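Local coordinates for amino acid ABC transporter, periplasmic amino acid-binding protein, putative (Streptococcus pneumoniae, PDB 4I62), which binds L-arginine in a cleft between two lobes and probably delivers it to an amino acid ABC transporter for uptake, at residues L104-S110 against D225-M231; K131-K136 against D211-L217; K151-K157 against S172-P178; F205-N209 against F263-E268. One frame throughout, in Å; residues are numbered along the deposited sequence.

Contact 1 (L104-S110 against D225-M231); sequences LAISGVS and DSYAVAM. With ARG (arginine), chain B.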
loop_
_atom_site.group_PDB
_atom_site.type_symbol
_atom_site.label_atom_id
_atom_site.label_comp_id
_atom_site.label_asym_id
_atom_site.label_seq_id
_atom_site.Cartn_x
_atom_site.Cartn_y
_atom_site.Cartn_z
ATOM N N LEU A 104 -5.512 9.410 -10.509
ATOM C CA LEU A 104 -4.278 8.990 -9.835
ATOM C C LEU A 104 -4.580 7.735 -9.046
ATOM O O LEU A 104 -5.700 7.578 -8.563
ATOM C CB LEU A 104 -3.771 10.051 -8.833
ATOM C CG LEU A 104 -3.423 11.410 -9.401
ATOM C CD1 LEU A 104 -3.057 12.362 -8.263
ATOM C CD2 LEU A 104 -2.277 11.311 -10.434
ATOM N N ALA A 105 -3.557 6.905 -8.876
ATOM C CA ALA A 105 -3.574 5.873 -7.841
ATOM C C ALA A 105 -2.613 6.327 -6.757
ATOM O O ALA A 105 -1.413 6.476 -7.021
ATOM C CB ALA A 105 -3.139 4.522 -8.385
ATOM N N ILE A 106 -3.150 6.544 -5.558
ATOM C CA ILE A 106 -2.329 6.862 -4.387
ATOM C C ILE A 106 -2.749 5.819 -3.344
ATOM O O ILE A 106 -3.759 5.989 -2.650
ATOM C CB ILE A 106 -2.522 8.306 -3.854
ATOM C CG1 ILE A 106 -2.417 9.325 -4.997
ATOM C CG2 ILE A 106 -1.465 8.567 -2.784
ATOM C CD1 ILE A 106 -2.644 10.779 -4.543
ATOM N N SER A 107 -1.995 4.716 -3.294
ATOM C CA SER A 107 -2.505 3.542 -2.612
ATOM C C SER A 107 -1.355 2.631 -2.192
ATOM O O SER A 107 -1.463 1.389 -2.299
ATOM C CB SER A 107 -3.503 2.793 -3.506
ATOM O OG SER A 107 -4.288 1.825 -2.796
ATOM N N GLY A 108 -0.249 3.227 -1.756
ATOM C CA GLY A 108 0.923 2.435 -1.406
ATOM C C GLY A 108 1.453 1.644 -2.594
ATOM O O GLY A 108 1.912 0.517 -2.429
ATOM N N VAL A 109 1.424 2.249 -3.776
ATOM C CA VAL A 109 1.770 1.555 -5.021
ATOM C C VAL A 109 3.278 1.523 -5.265
ATOM O O VAL A 109 3.917 2.599 -5.377
ATOM C CB VAL A 109 1.082 2.209 -6.244
ATOM C CG1 VAL A 109 1.457 1.499 -7.529
ATOM C CG2 VAL A 109 -0.409 2.250 -6.074
ATOM N N SER A 110 3.858 0.334 -5.341
ATOM C CA SER A 110 5.250 0.190 -5.658
ATOM C C SER A 110 5.521 0.401 -7.137
ATOM O O SER A 110 4.820 -0.112 -8.027
ATOM C CB SER A 110 5.673 -1.245 -5.336
ATOM O OG SER A 110 5.484 -1.567 -3.955
ATOM N N ASP A 225 12.095 -1.127 -3.386
ATOM C CA ASP A 225 10.654 -1.131 -3.323
ATOM C C ASP A 225 10.239 0.274 -2.897
ATOM O O ASP A 225 10.203 0.578 -1.692
ATOM C CB ASP A 225 10.189 -2.163 -2.300
ATOM C CG ASP A 225 8.680 -2.272 -2.217
ATOM O OD1 ASP A 225 7.962 -1.559 -2.970
ATOM O OD2 ASP A 225 8.219 -3.099 -1.402
ATOM N N SER A 226 9.958 1.113 -3.874
ATOM C CA SER A 226 9.596 2.503 -3.622
ATOM C C SER A 226 8.169 2.790 -4.022
ATOM O O SER A 226 7.724 2.404 -5.116
ATOM C CB SER A 226 10.513 3.416 -4.418
ATOM O OG SER A 226 11.854 3.241 -3.985
ATOM N N TYR A 227 7.418 3.454 -3.124
ATOM C CA TYR A 227 6.062 3.842 -3.428
ATOM C C TYR A 227 6.047 5.149 -4.241
ATOM O O TYR A 227 6.856 6.046 -4.007
ATOM C CB TYR A 227 5.247 4.108 -2.162
ATOM C CG TYR A 227 4.952 2.959 -1.261
ATOM C CD1 TYR A 227 5.294 1.655 -1.581
ATOM C CD2 TYR A 227 4.310 3.213 -0.047
ATOM C CE1 TYR A 227 4.985 0.598 -0.687
ATOM C CE2 TYR A 227 4.011 2.192 0.833
ATOM C CZ TYR A 227 4.354 0.897 0.513
ATOM O OH TYR A 227 4.009 -0.096 1.420
ATOM N N ALA A 228 5.095 5.219 -5.173
ATOM C CA ALA A 228 4.929 6.389 -6.012
ATOM C C ALA A 228 3.462 6.517 -6.401
ATOM O O ALA A 228 2.665 5.561 -6.262
ATOM C CB ALA A 228 5.827 6.289 -7.227
ATOM N N VAL A 229 3.086 7.697 -6.876
ATOM C CA VAL A 229 1.751 7.931 -7.400
ATOM C C VAL A 229 1.715 7.521 -8.864
ATOM O O VAL A 229 2.584 7.923 -9.638
ATOM C CB VAL A 229 1.409 9.412 -7.266
ATOM C CG1 VAL A 229 0.070 9.736 -7.943
ATOM C CG2 VAL A 229 1.460 9.852 -5.804
ATOM N N ALA A 230 0.723 6.703 -9.233
ATOM C CA ALA A 230 0.607 6.279 -10.644
ATOM C C ALA A 230 -0.412 7.116 -11.361
ATOM O O ALA A 230 -1.455 7.509 -10.799
ATOM C CB ALA A 230 0.197 4.805 -10.730
ATOM N N MET A 231 -0.129 7.372 -12.622
ATOM C CA MET A 231 -1.028 8.133 -13.472
ATOM C C MET A 231 -0.888 7.623 -14.911
ATOM O O MET A 231 -0.009 6.815 -15.212
ATOM C CB MET A 231 -0.737 9.632 -13.361
ATOM C CG MET A 231 0.595 10.029 -13.898
ATOM S SD MET A 231 1.188 11.602 -13.219
ATOM C CE MET A 231 1.854 11.043 -11.644
HETATM N N ARG B . 3.142 -2.015 -2.477
HETATM C CA ARG B . 2.384 -3.177 -3.011
HETATM C C ARG B . 2.118 -3.029 -4.507
HETATM O O ARG B . 2.195 -1.898 -5.032
HETATM C CB ARG B . 1.117 -3.418 -2.212
HETATM C CG ARG B . 0.203 -2.193 -2.135
HETATM C CD ARG B . -1.166 -2.539 -1.587
HETATM N NE ARG B . -1.884 -1.325 -1.245
HETATM C CZ ARG B . -3.113 -1.278 -0.774
HETATM N NH1 ARG B . -3.674 -0.103 -0.508
HETATM N NH2 ARG B . -3.793 -2.406 -0.574
HETATM O OXT ARG B . 1.775 -4.082 -5.139
HETATM O O HOH W 1 0.810 5.132 -4.167
#
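Ser110 OG lies beside its own backbone N (chi1 -60°), while Asp225 swings CG away from its backbone N (chi1 -177°), and these two settings bring hydroxyl and carboxylate together: Ser110 OG donates to the syn lone pair of Asp225 OD1 at 2.7 Å. The two segments meet at the arginine site of a type II periplasmic binding protein fold. The same hydroxyl accepts from the ligand's N, which also donates to Gly108 O, and Ser110 N meets the ligand's O in a nearly straight bond of 2.8 Å, 173° at the hydrogen. Gly108 suits its place because its positive phi turns the chain and its bare CA lies over the face of the Tyr227 ring, 3.9 Å from the centroid. That ring is anchored at its far end by Tyr227 OH bonding Glu198. Away from the ligand, Ala105 and Ala230 form an antiparallel hydrogen-bonded pair whose small CB atoms fit between the strands and helix 90-98. Val229 packs alongside, its CG1 3.8 Å from Leu104 CD2. Between the two ladders a water accepts from Ser107 N and Val109 N and donates to Ala228 O at 2.8 Å.

Contact 2 (K131-K136 against D211-L217); sequences KLIVKK and DLAIADL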
loop_
_atom_site.group_PDB
_atom_site.type_symbol
_atom_site.label_atom_id
_atom_site.label_comp_id
_atom_site.label_asym_id
_atom_site.label_seq_id
_atom_site.Cartn_x
_atom_site.Cartn_y
_atom_site.Cartn_z
ATOM N N LYS A 131 8.460 -7.970 4.772
ATOM C CA LYS A 131 8.528 -8.771 5.986
ATOM C C LYS A 131 7.455 -9.844 5.955
ATOM O O LYS A 131 6.596 -9.841 5.055
ATOM C CB LYS A 131 8.328 -7.905 7.233
ATOM C CG LYS A 131 9.295 -6.767 7.373
ATOM C CD LYS A 131 10.653 -7.286 7.697
ATOM C CE LYS A 131 11.474 -6.202 8.343
ATOM N NZ LYS A 131 12.638 -6.827 9.030
ATOM N N LEU A 132 7.521 -10.762 6.931
ATOM C CA LEU A 132 6.415 -11.698 7.178
ATOM C C LEU A 132 5.752 -11.363 8.476
ATOM O O LEU A 132 6.431 -11.142 9.500
ATOM C CB LEU A 132 6.847 -13.132 7.358
ATOM C CG LEU A 132 7.538 -13.840 6.222
ATOM C CD1 LEU A 132 7.799 -15.289 6.775
ATOM C CD2 LEU A 132 6.694 -13.884 4.958
ATOM N N ILE A 133 4.428 -11.388 8.460
ATOM C CA ILE A 133 3.657 -11.460 9.689
ATOM C C ILE A 133 3.202 -12.908 9.901
ATOM O O ILE A 133 2.813 -13.601 8.950
ATOM C CB ILE A 133 2.481 -10.426 9.698
ATOM C CG1 ILE A 133 1.788 -10.364 11.065
ATOM C CG2 ILE A 133 1.502 -10.655 8.577
ATOM C CD1 ILE A 133 0.827 -9.168 11.171
ATOM N N VAL A 134 3.342 -13.363 11.154
ATOM C CA VAL A 134 3.084 -14.739 11.538
ATOM C C VAL A 134 2.381 -14.752 12.897
ATOM O O VAL A 134 2.340 -13.747 13.603
ATOM C CB VAL A 134 4.430 -15.543 11.627
ATOM C CG1 VAL A 134 5.059 -15.637 10.245
ATOM C CG2 VAL A 134 5.408 -14.927 12.629
ATOM N N LYS A 135 1.837 -15.922 13.271
ATOM C CA LYS A 135 1.452 -16.077 14.681
ATOM C C LYS A 135 2.679 -15.851 15.554
ATOM O O LYS A 135 3.803 -16.256 15.177
ATOM C CB LYS A 135 0.864 -17.440 14.951
ATOM C CG LYS A 135 -0.515 -17.685 14.380
ATOM C CD LYS A 135 -1.098 -18.912 15.094
ATOM C CE LYS A 135 -2.587 -19.100 14.872
ATOM N NZ LYS A 135 -2.811 -19.530 13.488
ATOM N N LYS A 136 2.502 -15.281 16.739
ATOM C CA LYS A 136 3.665 -14.894 17.530
ATOM C C LYS A 136 4.540 -16.072 17.923
ATOM O O LYS A 136 5.779 -15.898 18.068
ATOM C CB LYS A 136 3.275 -14.063 18.742
ATOM C CG LYS A 136 2.460 -14.769 19.750
ATOM C CD LYS A 136 2.112 -13.815 20.882
ATOM C CE LYS A 136 1.104 -14.429 21.841
ATOM N NZ LYS A 136 0.391 -13.377 22.624
ATOM N N ASP A 211 -1.707 -11.382 19.098
ATOM C CA ASP A 211 -1.498 -12.787 18.777
ATOM C C ASP A 211 -0.517 -12.999 17.613
ATOM O O ASP A 211 -0.118 -14.136 17.347
ATOM C CB ASP A 211 -2.859 -13.422 18.450
ATOM C CG ASP A 211 -3.677 -12.599 17.424
ATOM O OD1 ASP A 211 -3.899 -11.390 17.630
ATOM O OD2 ASP A 211 -4.106 -13.185 16.414
ATOM N N LEU A 212 -0.157 -11.919 16.918
ATOM C CA LEU A 212 0.711 -11.963 15.756
ATOM C C LEU A 212 2.022 -11.246 16.045
ATOM O O LEU A 212 2.141 -10.484 17.022
ATOM C CB LEU A 212 0.008 -11.263 14.586
ATOM C CG LEU A 212 -1.369 -11.837 14.199
ATOM C CD1 LEU A 212 -1.943 -11.135 12.962
ATOM C CD2 LEU A 212 -1.321 -13.350 13.957
ATOM N N ALA A 213 3.008 -11.456 15.184
ATOM C CA ALA A 213 4.328 -10.826 15.336
ATOM C C ALA A 213 4.997 -10.749 13.978
ATOM O O ALA A 213 4.655 -11.492 13.054
ATOM C CB ALA A 213 5.206 -11.569 16.311
ATOM N N ILE A 214 5.984 -9.862 13.869
ATOM C CA ILE A 214 6.906 -9.821 12.742
ATOM C C ILE A 214 7.924 -10.961 12.871
ATOM O O ILE A 214 8.576 -11.059 13.891
ATOM C CB ILE A 214 7.685 -8.472 12.752
ATOM C CG1 ILE A 214 6.712 -7.288 12.714
ATOM C CG2 ILE A 214 8.718 -8.455 11.602
ATOM C CD1 ILE A 214 5.851 -7.278 11.467
ATOM N N ALA A 215 8.041 -11.820 11.853
ATOM C CA ALA A 215 9.005 -12.904 11.886
ATOM C C ALA A 215 10.425 -12.396 11.719
ATOM O O ALA A 215 10.691 -11.289 11.221
ATOM C CB ALA A 215 8.718 -13.895 10.756
ATOM N N ASP A 216 11.384 -13.225 12.110
ATOM C CA ASP A 216 12.793 -12.928 11.883
ATOM C C ASP A 216 13.182 -12.824 10.403
ATOM O O ASP A 216 14.195 -12.218 10.071
ATOM C CB ASP A 216 13.657 -14.022 12.528
ATOM C CG ASP A 216 13.741 -13.932 14.041
ATOM O OD1 ASP A 216 13.321 -12.882 14.577
ATOM O OD2 ASP A 216 14.202 -14.911 14.695
ATOM N N LEU A 217 12.423 -13.436 9.518
ATOM C CA LEU A 217 12.814 -13.527 8.103
ATOM C C LEU A 217 13.118 -12.192 7.453
ATOM O O LEU A 217 12.386 -11.203 7.629
ATOM C CB LEU A 217 11.713 -14.242 7.311
ATOM C CG LEU A 217 11.977 -14.500 5.819
ATOM C CD1 LEU A 217 11.303 -15.798 5.413
ATOM C CD2 LEU A 217 11.506 -13.371 4.926
HETATM O O HOH W 2 12.497 -9.142 11.627
HETATM O O HOH W 3 9.805 -10.881 8.554
#
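Leu132 and Ala215 pack through their CB atoms at 4.0 Å where strands 131-135 and 212-214 run antiparallel at the margin of a mixed sheet. The interior is apolar and close-fitting. The Leu132 and Leu217 side chains cross, their CD1 atoms 3.8 Å apart, and on the face that carries Ile133, Ile133 CD1 meets Leu212 CD1, also at 3.8 Å. Ile133 reaches there because CG1 stands opposite its backbone N (chi1 -172°), which sends the longer branch over Leu212. Val134, on the other face, lays CG2 against Ala215 CB; alanine suits this spot by leaving room for the branched neighbour. Val134 and Ala213 exchange a pair of backbone bonds, and Ala215 N to Leu132 O (2.9 Å) extends the ladder.

The ends are looser and wetter. At one, a water accepts from Leu132 N and donates to Ala215 O and Leu217 O, bridging where the strands part. At the other, Lys136 N still bonds Asp211 O at 2.9 Å, but the lysine is exposed, its CG passing Asp211 O at 3.6 Å and its NZ bonding Pro210 O. Asp211 turns instead to a salt bridge with Lys188, and Lys135 NZ donates to Leu187 O. Helices 180-188 and 199-208 cover the Ile133 face, while strand 194-198 flanks strand 131-135 as its other neighbour in the sheet.

Contact 3 (K151-K157 against S172-P178); sequences KKVGAQK and SSLVSLP. With ARG (arginine), chain B.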
loop_
_atom_site.group_PDB
_atom_site.type_symbol
_atom_site.label_atom_id
_atom_site.label_comp_id
_atom_site.label_asym_id
_atom_site.label_seq_id
_atom_site.Cartn_x
_atom_site.Cartn_y
_atom_site.Cartn_z
ATOM N N LYS A 151 5.107 -24.868 3.404
ATOM C CA LYS A 151 4.203 -24.048 4.194
ATOM C C LYS A 151 3.232 -23.301 3.292
ATOM O O LYS A 151 3.400 -23.243 2.072
ATOM C CB LYS A 151 4.989 -23.034 5.048
ATOM C CG LYS A 151 6.028 -23.668 5.960
ATOM C CD LYS A 151 5.341 -24.604 6.949
ATOM C CE LYS A 151 6.316 -25.449 7.760
ATOM N NZ LYS A 151 7.111 -24.621 8.709
ATOM N N LYS A 152 2.205 -22.718 3.905
ATOM C CA LYS A 152 1.176 -21.957 3.215
ATOM C C LYS A 152 1.416 -20.458 3.443
ATOM O O LYS A 152 1.466 -20.008 4.582
ATOM C CB LYS A 152 -0.210 -22.356 3.759
ATOM C CG LYS A 152 -0.502 -23.849 3.677
ATOM C CD LYS A 152 -1.590 -24.281 4.641
ATOM C CE LYS A 152 -1.852 -25.775 4.525
ATOM N NZ LYS A 152 -0.595 -26.587 4.671
ATOM N N VAL A 153 1.568 -19.716 2.348
ATOM C CA VAL A 153 1.959 -18.309 2.432
ATOM C C VAL A 153 0.954 -17.454 1.672
ATOM O O VAL A 153 0.626 -17.748 0.502
ATOM C CB VAL A 153 3.369 -18.120 1.816
ATOM C CG1 VAL A 153 3.843 -16.670 1.929
ATOM C CG2 VAL A 153 4.366 -19.049 2.511
ATOM N N GLY A 154 0.461 -16.414 2.322
ATOM C CA GLY A 154 -0.495 -15.506 1.714
ATOM C C GLY A 154 0.104 -14.191 1.264
ATOM O O GLY A 154 1.087 -13.703 1.804
ATOM N N ALA A 155 -0.591 -13.583 0.295
ATOM C CA ALA A 155 -0.281 -12.243 -0.183
ATOM C C ALA A 155 -1.527 -11.646 -0.813
ATOM O O ALA A 155 -2.441 -12.365 -1.217
ATOM C CB ALA A 155 0.863 -12.252 -1.198
ATOM N N GLN A 156 -1.540 -10.322 -0.939
ATOM C CA GLN A 156 -2.696 -9.648 -1.520
ATOM C C GLN A 156 -2.711 -9.792 -3.039
ATOM O O GLN A 156 -1.708 -9.568 -3.731
ATOM C CB GLN A 156 -2.735 -8.170 -1.111
ATOM C CG GLN A 156 -4.011 -7.477 -1.680
ATOM C CD GLN A 156 -4.241 -6.052 -1.208
ATOM O OE1 GLN A 156 -3.329 -5.240 -1.198
ATOM N NE2 GLN A 156 -5.459 -5.733 -0.845
ATOM N N LYS A 157 -3.877 -10.149 -3.567
ATOM C CA LYS A 157 -4.033 -10.259 -5.008
ATOM C C LYS A 157 -3.715 -8.944 -5.707
ATOM O O LYS A 157 -4.220 -7.878 -5.299
ATOM C CB LYS A 157 -5.455 -10.679 -5.339
ATOM C CG LYS A 157 -5.618 -11.203 -6.761
ATOM C CD LYS A 157 -7.099 -11.426 -7.112
ATOM C CE LYS A 157 -7.278 -12.135 -8.440
ATOM N NZ LYS A 157 -6.562 -11.433 -9.525
ATOM N N SER A 172 6.127 -23.932 -1.770
ATOM C CA SER A 172 5.092 -23.508 -0.832
ATOM C C SER A 172 3.716 -23.567 -1.494
ATOM O O SER A 172 3.611 -23.488 -2.718
ATOM C CB SER A 172 5.344 -22.058 -0.366
ATOM O OG SER A 172 6.651 -21.879 0.194
ATOM N N SER A 173 2.667 -23.612 -0.670
ATOM C CA SER A 173 1.290 -23.435 -1.143
ATOM C C SER A 173 0.918 -21.964 -1.033
ATOM O O SER A 173 1.004 -21.369 0.041
ATOM C CB SER A 173 0.333 -24.277 -0.305
ATOM O OG SER A 173 0.574 -25.654 -0.491
ATOM N N LEU A 174 0.514 -21.343 -2.123
ATOM C CA LEU A 174 0.298 -19.906 -2.123
ATOM C C LEU A 174 -1.195 -19.539 -2.125
ATOM O O LEU A 174 -1.995 -20.154 -2.843
ATOM C CB LEU A 174 0.994 -19.290 -3.330
ATOM C CG LEU A 174 2.499 -19.609 -3.409
ATOM C CD1 LEU A 174 3.127 -19.002 -4.660
ATOM C CD2 LEU A 174 3.262 -19.180 -2.136
ATOM N N VAL A 175 -1.563 -18.590 -1.288
ATOM C CA VAL A 175 -2.917 -18.051 -1.166
ATOM C C VAL A 175 -2.843 -16.597 -1.596
ATOM O O VAL A 175 -2.013 -15.853 -1.096
ATOM C CB VAL A 175 -3.416 -18.188 0.300
ATOM C CG1 VAL A 175 -4.727 -17.441 0.524
ATOM C CG2 VAL A 175 -3.608 -19.667 0.630
ATOM N N SER A 176 -3.701 -16.176 -2.515
ATOM C CA SER A 176 -3.747 -14.790 -2.961
ATOM C C SER A 176 -5.180 -14.275 -2.803
ATOM O O SER A 176 -6.077 -14.745 -3.495
ATOM C CB SER A 176 -3.324 -14.737 -4.419
ATOM O OG SER A 176 -3.706 -13.526 -5.018
ATOM N N LEU A 177 -5.398 -13.340 -1.883
ATOM C CA LEU A 177 -6.718 -12.870 -1.523
ATOM C C LEU A 177 -6.880 -11.417 -1.856
ATOM O O LEU A 177 -5.963 -10.631 -1.678
ATOM C CB LEU A 177 -6.977 -13.029 -0.031
ATOM C CG LEU A 177 -7.137 -14.446 0.465
ATOM C CD1 LEU A 177 -7.335 -14.476 1.990
ATOM C CD2 LEU A 177 -8.339 -15.074 -0.245
ATOM N N PRO A 178 -8.071 -11.025 -2.294
ATOM C CA PRO A 178 -8.285 -9.607 -2.593
ATOM C C PRO A 178 -8.095 -8.710 -1.390
ATOM O O PRO A 178 -7.542 -7.631 -1.572
ATOM C CB PRO A 178 -9.737 -9.555 -3.099
ATOM C CG PRO A 178 -9.934 -10.875 -3.716
ATOM C CD PRO A 178 -9.132 -11.862 -2.887
HETATM N N ARG B . 3.142 -2.015 -2.477
HETATM C CA ARG B . 2.384 -3.177 -3.011
HETATM C C ARG B . 2.118 -3.029 -4.507
HETATM O O ARG B . 2.195 -1.898 -5.032
HETATM C CB ARG B . 1.117 -3.418 -2.212
HETATM C CG ARG B . 0.203 -2.193 -2.135
HETATM C CD ARG B . -1.166 -2.539 -1.587
HETATM N NE ARG B . -1.884 -1.325 -1.245
HETATM C CZ ARG B . -3.113 -1.278 -0.774
HETATM N NH1 ARG B . -3.674 -0.103 -0.508
HETATM N NH2 ARG B . -3.793 -2.406 -0.574
HETATM O OXT ARG B . 1.775 -4.082 -5.139
HETATM O O HOH W 4 -6.660 -6.954 -4.316
#
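Gln156 faces two ways with one amide: NE2 donates to Pro178 O at 2.9 Å, and OE1 accepts from NH2 of the bound arginine, also at 2.9 Å. The amide gets there on an extended chain, with CG opposite the backbone N (chi1 -177°), which carries it past the end of the strand. Pro178 O lies near the amide plane, so this bond, together with NE2 donating to Asn46 OD1, should fix the flip that presents OE1 to the ligand. Glutamine suits the place because it offers a donor and an acceptor at once. Behind it, Lys157 N bonds Leu177 O at 2.9 Å from above the carbonyl plane, and a water donates to both Lys157 O and Pro178 O. These groups sit at the C-terminal ends of two parallel strands, 152-156 and 173-177, joined through helix 160-168 in a beta-alpha-beta crossover. Farther back the ladder is regular, as in Val175 N to Val153 O at 3.0 Å, and Leu174 CD2 rests 4.1 Å from Val153 CB on the side of that helix. Gly154 adds a CA-H...O contact, its CA 3.2 Å from Val175 O. Outermost, at the start of strand 173-177, Ser172 OG is hydrogen-bonded to Leu148 O.

Contact 4 (F205-N209 against F263-E268); sequences FVENN and FKASIE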
loop_
_atom_site.group_PDB
_atom_site.type_symbol
_atom_site.label_atom_id
_atom_site.label_comp_id
_atom_site.label_asym_id
_atom_site.label_seq_id
_atom_site.Cartn_x
_atom_site.Cartn_y
_atom_site.Cartn_z
ATOM N N PHE A 205 -0.525 -4.029 11.527
ATOM C CA PHE A 205 -1.370 -5.162 11.895
ATOM C C PHE A 205 -0.951 -5.780 13.238
ATOM O O PHE A 205 -1.800 -6.143 14.048
ATOM C CB PHE A 205 -1.410 -6.223 10.779
ATOM C CG PHE A 205 -2.272 -5.845 9.608
ATOM C CD1 PHE A 205 -3.632 -5.621 9.791
ATOM C CD2 PHE A 205 -1.768 -5.772 8.332
ATOM C CE1 PHE A 205 -4.456 -5.279 8.708
ATOM C CE2 PHE A 205 -2.587 -5.429 7.253
ATOM C CZ PHE A 205 -3.934 -5.198 7.458
ATOM N N VAL A 206 0.355 -5.904 13.509
ATOM C CA VAL A 206 0.782 -6.421 14.800
ATOM C C VAL A 206 0.278 -5.526 15.940
ATOM O O VAL A 206 -0.130 -6.051 16.982
ATOM C CB VAL A 206 2.315 -6.586 14.859
ATOM C CG1 VAL A 206 2.775 -6.915 16.265
ATOM C CG2 VAL A 206 2.755 -7.671 13.911
ATOM N N GLU A 207 0.290 -4.201 15.756
ATOM C CA GLU A 207 -0.181 -3.297 16.821
ATOM C C GLU A 207 -1.581 -3.634 17.303
ATOM O O GLU A 207 -1.910 -3.462 18.492
ATOM C CB GLU A 207 -0.202 -1.829 16.363
ATOM C CG GLU A 207 1.161 -1.194 16.115
ATOM C CD GLU A 207 1.817 -0.697 17.385
ATOM O OE1 GLU A 207 1.211 -0.847 18.476
ATOM O OE2 GLU A 207 2.929 -0.133 17.288
ATOM N N ASN A 208 -2.424 -4.077 16.374
ATOM C CA ASN A 208 -3.817 -4.350 16.708
ATOM C C ASN A 208 -4.116 -5.824 16.915
ATOM O O ASN A 208 -5.275 -6.180 17.185
ATOM C CB ASN A 208 -4.737 -3.775 15.642
ATOM C CG ASN A 208 -4.709 -2.286 15.634
ATOM O OD1 ASN A 208 -4.577 -1.661 16.679
ATOM N ND2 ASN A 208 -4.809 -1.698 14.450
ATOM N N ASN A 209 -3.085 -6.656 16.837
ATOM C CA ASN A 209 -3.249 -8.096 16.935
ATOM C C ASN A 209 -2.092 -8.705 17.707
ATOM O O ASN A 209 -1.116 -9.197 17.113
ATOM C CB ASN A 209 -3.319 -8.735 15.546
ATOM C CG ASN A 209 -4.558 -8.304 14.774
ATOM O OD1 ASN A 209 -5.664 -8.797 15.047
ATOM N ND2 ASN A 209 -4.409 -7.342 13.861
ATOM N N PHE A 263 -0.025 6.334 11.501
ATOM C CA PHE A 263 0.276 5.075 12.167
ATOM C C PHE A 263 -0.319 5.082 13.584
ATOM O O PHE A 263 -1.031 4.153 13.979
ATOM C CB PHE A 263 1.785 4.824 12.185
ATOM C CG PHE A 263 2.148 3.436 12.645
ATOM C CD1 PHE A 263 2.292 3.163 13.987
ATOM C CD2 PHE A 263 2.276 2.386 11.736
ATOM C CE1 PHE A 263 2.615 1.890 14.422
ATOM C CE2 PHE A 263 2.590 1.103 12.160
ATOM C CZ PHE A 263 2.742 0.856 13.492
ATOM N N LYS A 264 -0.059 6.156 14.336
ATOM C CA LYS A 264 -0.603 6.288 15.678
ATOM C C LYS A 264 -2.130 6.229 15.689
ATOM O O LYS A 264 -2.715 5.542 16.520
ATOM C CB LYS A 264 -0.166 7.619 16.280
ATOM C CG LYS A 264 1.319 7.730 16.570
ATOM C CD LYS A 264 1.676 9.124 17.078
ATOM C CE LYS A 264 3.178 9.262 17.322
ATOM N NZ LYS A 264 3.678 8.283 18.332
ATOM N N ALA A 265 -2.775 6.915 14.748
ATOM C CA ALA A 265 -4.243 6.943 14.680
ATOM C C ALA A 265 -4.879 5.610 14.232
ATOM O O ALA A 265 -6.086 5.392 14.423
ATOM C CB ALA A 265 -4.719 8.084 13.785
ATOM N N SER A 266 -4.059 4.711 13.682
ATOM C CA SER A 266 -4.552 3.387 13.275
ATOM C C SER A 266 -4.555 2.365 14.407
ATOM O O SER A 266 -5.119 1.273 14.250
ATOM C CB SER A 266 -3.717 2.846 12.102
ATOM O OG SER A 266 -2.448 2.329 12.536
ATOM N N ILE A 267 -3.945 2.703 15.540
ATOM C CA ILE A 267 -3.887 1.783 16.668
ATOM C C ILE A 267 -5.207 1.863 17.416
ATOM O O ILE A 267 -5.610 2.938 17.884
ATOM C CB ILE A 267 -2.715 2.113 17.614
ATOM C CG1 ILE A 267 -1.388 2.005 16.861
ATOM C CG2 ILE A 267 -2.713 1.151 18.796
ATOM C CD1 ILE A 267 -0.175 2.468 17.646
ATOM N N GLU A 268 -5.884 0.723 17.516
ATOM C CA GLU A 268 -7.202 0.648 18.151
ATOM C C GLU A 268 -7.076 0.700 19.671
ATOM O O GLU A 268 -6.211 0.052 20.259
ATOM C CB GLU A 268 -7.935 -0.631 17.724
ATOM C CG GLU A 268 -8.160 -0.738 16.222
ATOM C CD GLU A 268 -8.461 -2.159 15.759
ATOM O OE1 GLU A 268 -8.595 -3.059 16.613
ATOM O OE2 GLU A 268 -8.554 -2.372 14.528
#
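Asn208 OD1 accepts from Glu268 N at 2.8 Å in a nearly straight bond, 172° at the hydrogen, while its ND2 donates to Ser266 O at 3.0 Å. One amide thus spans the backbone on both sides of Ile267, and asparagine suits the task because a short side chain carries both a donor and an acceptor. The Glu268 carboxylate stacks over this amide with the planes only 10° apart, Glu268 CD lying 3.8 Å from Asn208 CG. Glu207 bends at chi2 (-82°) and brings OE2 to the edge of the Phe263 ring, in its plane, 3.5 Å from CE1; the rim hydrogens of an aromatic ring carry slight positive charge, so a carboxylate there is probably favourable. Glu207 OE1 touches Ile267 CD1 at 3.7 Å. Across the turn, Ser266 OG donates to Phe263 O. The contact joins the C-terminal part of helix 199-208 to the chain leaving helix 254-265, a surface contact between the two lobes of an arginine-bound type II periplasmic binding protein, consistent with its closed form.

Contact 1 is wholly buried and lies nearest the centre of the chain, whereas contacts 2 and 3 are partly buried and contact 4 is at the surface. Contacts 1, 2 and 3 all reach the same mixed sheet: strand 126-135 neighbours strand 226-232, and strand 152-156 follows strand 126-135 in the chain. Contacts 1 and 3 both touch the bound arginine, the first mainly through backbone and hydroxyl groups, the second through one amide. Contact 2 has apolar strand packing and touches contact 4, where Ile133 CD1 meets Val206 CG2 at 3.7 Å. Contact 4 depends on side-chain polar bonds to backbone rather than a strand ladder.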